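PDB 1ZS3: lactococcus lactis MG1363 DpsA from Lactococcus lactis, which binds DNA, for which its N-terminal helix is required, and, as a dodecameric Dps-family protein, is likely to protect the cell from oxidative stress. Local coordinates for the interface of chains A and B. Coordinates in Å, arbitrary orientation; residue numbers count along the deposited sequence, not the author numbering. Chains: chain A/B, Lactococcus lactis MG1363 DpsA.

The interface of chains A and B. Residues chain A 104, 107-108; chain B 11, 14, 85-86, 88, 92.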
ATOM      1  N   PRO A 104     -19.840  12.328 -36.369  1.00 57.53           N
ATOM      2  CA  PRO A 104     -20.445  11.052 -35.936  1.00 58.29           C
ATOM      3  C   PRO A 104     -20.019   9.826 -36.799  1.00 58.76           C
ATOM      4  O   PRO A 104     -20.177   8.689 -36.399  1.00 58.04           O
ATOM      5  CB  PRO A 104     -21.969  11.313 -36.048  1.00 58.29           C
ATOM      6  CG  PRO A 104     -22.085  12.791 -36.154  1.00 57.86           C
ATOM      7  CD  PRO A 104     -20.853  13.236 -36.935  1.00 57.61           C
ATOM      8  N   LYS A 107     -16.758   6.907 -35.717  1.00 58.04           N
ATOM      9  CA  LYS A 107     -16.872   5.531 -35.236  1.00 58.47           C
ATOM     10  C   LYS A 107     -16.496   4.470 -36.254  1.00 59.23           C
ATOM     11  O   LYS A 107     -16.094   3.360 -35.922  1.00 60.16           O
ATOM     12  CB  LYS A 107     -18.259   5.272 -34.643  1.00 58.33           C
ATOM     13  CG  LYS A 107     -19.460   5.378 -35.559  1.00 58.23           C
ATOM     14  CD  LYS A 107     -20.783   5.406 -34.764  1.00 58.97           C
ATOM     15  CE  LYS A 107     -21.338   6.835 -34.570  1.00 60.45           C
ATOM     16  NZ  LYS A 107     -22.135   7.125 -33.289  1.00 60.47           N
ATOM     17  N   TYR A 108     -16.536   4.812 -37.540  1.00 60.04           N
ATOM     18  CA  TYR A 108     -16.172   3.910 -38.637  1.00 60.33           C
ATOM     19  C   TYR A 108     -14.851   4.268 -39.293  1.00 60.34           C
ATOM     20  O   TYR A 108     -14.473   3.646 -40.279  1.00 60.74           O
ATOM     21  CB  TYR A 108     -17.265   3.914 -39.731  1.00 60.91           C
ATOM     22  CG  TYR A 108     -18.655   3.670 -39.230  1.00 61.41           C
ATOM     23  CD1 TYR A 108     -18.990   2.459 -38.637  1.00 62.23           C
ATOM     24  CD2 TYR A 108     -19.640   4.653 -39.343  1.00 61.76           C
ATOM     25  CE1 TYR A 108     -20.263   2.224 -38.160  1.00 63.57           C
ATOM     26  CE2 TYR A 108     -20.914   4.427 -38.875  1.00 62.52           C
ATOM     27  CZ  TYR A 108     -21.221   3.211 -38.279  1.00 63.63           C
ATOM     28  OH  TYR A 108     -22.488   2.973 -37.799  1.00 66.15           O
TER
ATOM     29  N   TYR B  11     -22.905   5.001 -42.322  1.00 97.10           N
ATOM     30  CA  TYR B  11     -23.615   5.992 -41.462  1.00 96.29           C
ATOM     31  C   TYR B  11     -25.108   6.138 -41.812  1.00 95.76           C
ATOM     32  O   TYR B  11     -25.941   6.263 -40.921  1.00 95.49           O
ATOM     33  CB  TYR B  11     -22.924   7.377 -41.504  1.00 96.12           C
ATOM     34  CG  TYR B  11     -23.545   8.424 -40.568  1.00 95.50           C
ATOM     35  CD1 TYR B  11     -23.877   9.706 -41.028  1.00 94.71           C
ATOM     36  CD2 TYR B  11     -23.812   8.118 -39.227  1.00 95.29           C
ATOM     37  CE1 TYR B  11     -24.431  10.655 -40.162  1.00 94.49           C
ATOM     38  CE2 TYR B  11     -24.371   9.049 -38.359  1.00 94.83           C
ATOM     39  CZ  TYR B  11     -24.671  10.312 -38.826  1.00 94.59           C
ATOM     40  OH  TYR B  11     -25.224  11.213 -37.944  1.00 93.73           O
ATOM     41  N   GLU B  14     -26.795   3.015 -40.528  1.00 90.82           N
ATOM     42  CA  GLU B  14     -26.933   3.072 -39.059  1.00 90.05           C
ATOM     43  C   GLU B  14     -28.127   3.984 -38.680  1.00 89.46           C
ATOM     44  O   GLU B  14     -28.793   3.770 -37.660  1.00 88.90           O
ATOM     45  CB  GLU B  14     -25.577   3.515 -38.369  1.00 89.89           C
ATOM     46  CG  GLU B  14     -25.447   4.984 -37.924  1.00 89.81           C
ATOM     47  CD  GLU B  14     -24.557   5.243 -36.685  1.00 89.19           C
ATOM     48  OE1 GLU B  14     -24.292   4.300 -35.906  1.00 88.67           O
ATOM     49  OE2 GLU B  14     -24.145   6.418 -36.464  1.00 88.51           O
ATOM     50  N   ILE B  85     -25.069   0.197 -30.655  1.00 54.82           N
ATOM     51  CA  ILE B  85     -24.468   1.446 -31.051  1.00 54.62           C
ATOM     52  C   ILE B  85     -24.772   2.487 -29.963  1.00 53.49           C
ATOM     53  O   ILE B  85     -25.798   2.463 -29.289  1.00 52.10           O
ATOM     54  CB  ILE B  85     -24.961   1.882 -32.482  1.00 55.14           C
ATOM     55  CG1 ILE B  85     -24.174   1.129 -33.587  1.00 56.93           C
ATOM     56  CG2 ILE B  85     -24.778   3.383 -32.740  1.00 55.55           C
ATOM     57  CD1 ILE B  85     -24.996   0.946 -34.941  1.00 58.17           C
ATOM     58  N   VAL B  86     -23.831   3.405 -29.822  1.00 52.61           N
ATOM     59  CA  VAL B  86     -23.810   4.302 -28.730  1.00 51.77           C
ATOM     60  C   VAL B  86     -23.591   5.740 -29.251  1.00 51.57           C
ATOM     61  O   VAL B  86     -22.820   5.949 -30.197  1.00 51.22           O
ATOM     62  CB  VAL B  86     -22.729   3.800 -27.736  1.00 51.74           C
ATOM     63  CG1 VAL B  86     -21.523   4.702 -27.643  1.00 50.99           C
ATOM     64  CG2 VAL B  86     -23.322   3.588 -26.389  1.00 52.69           C
ATOM     65  N   SER B  88     -22.000   9.241 -29.483  1.00 51.64           N
ATOM     66  CA  SER B  88     -20.576   9.559 -29.276  1.00 51.80           C
ATOM     67  C   SER B  88     -20.233  11.035 -29.575  1.00 52.33           C
ATOM     68  O   SER B  88     -19.055  11.339 -29.723  1.00 51.96           O
ATOM     69  CB  SER B  88     -19.741   8.665 -30.196  1.00 52.45           C
ATOM     70  OG  SER B  88     -20.234   8.697 -31.526  1.00 51.70           O
ATOM     71  N   GLU B  92     -25.145  14.480 -31.017  1.00 58.68           N
ATOM     72  CA  GLU B  92     -25.951  13.287 -30.697  1.00 58.22           C
ATOM     73  C   GLU B  92     -26.490  13.400 -29.303  1.00 58.02           C
ATOM     74  O   GLU B  92     -27.658  13.128 -29.075  1.00 57.47           O
ATOM     75  CB  GLU B  92     -25.089  12.019 -30.762  1.00 58.31           C
ATOM     76  CG  GLU B  92     -25.156  11.238 -32.059  1.00 58.22           C
ATOM     77  CD  GLU B  92     -23.915  10.408 -32.321  1.00 59.48           C
ATOM     78  OE1 GLU B  92     -22.844  11.017 -32.534  1.00 57.26           O
ATOM     79  OE2 GLU B  92     -24.004   9.152 -32.307  1.00 60.72           O
TER
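A:Pro104 and B:Tyr11 make the apolar centre of this patch, the pyrrolidine ring lying obliquely across the hydroxyl-bearing end of the phenol, with CB 4.0 Å from CZ of B:Tyr11. The phenol gets there because CG of B:Tyr11 is anti to the backbone N (chi1 -176°). A:Tyr108 packs against the backbone of B:Tyr11 instead, its CE2 4.1 Å from CA, while CG of A:Lys107 covers one face of the A:Tyr108 ring. Further out, OH of A:Tyr108 hydrogen-bonds OE1 of B:Glu14 at 2.9 Å, ring and carboxylate planes turned 70° apart. The other oxygen of that carboxylate, OE2, lies in plane at the edge of the B:Tyr11 ring and forms a longer salt bridge, 3.8 Å, to NZ of A:Lys107. Bent at chi3 and chi4, the lysine carries its ammonium group among several acceptors of chain B: NZ meets the syn lone pair of B:Glu92 OE2 at 2.9 Å in a salt bridge and donates to OG of B:Ser88 at 3.0 Å. A methionine in place of A:Lys107 would probably leave the carboxylates of B:Glu14 and B:Glu92 without their shared cation and B:Ser88 without its donor. In this part of the two-fold symmetric interface between identical subunits of the dodecamer, the 3-10 helix 104-108 of chain A sits between helix 8-23 of chain B and the segment running from the B:Ser88 loop into helix 90-96.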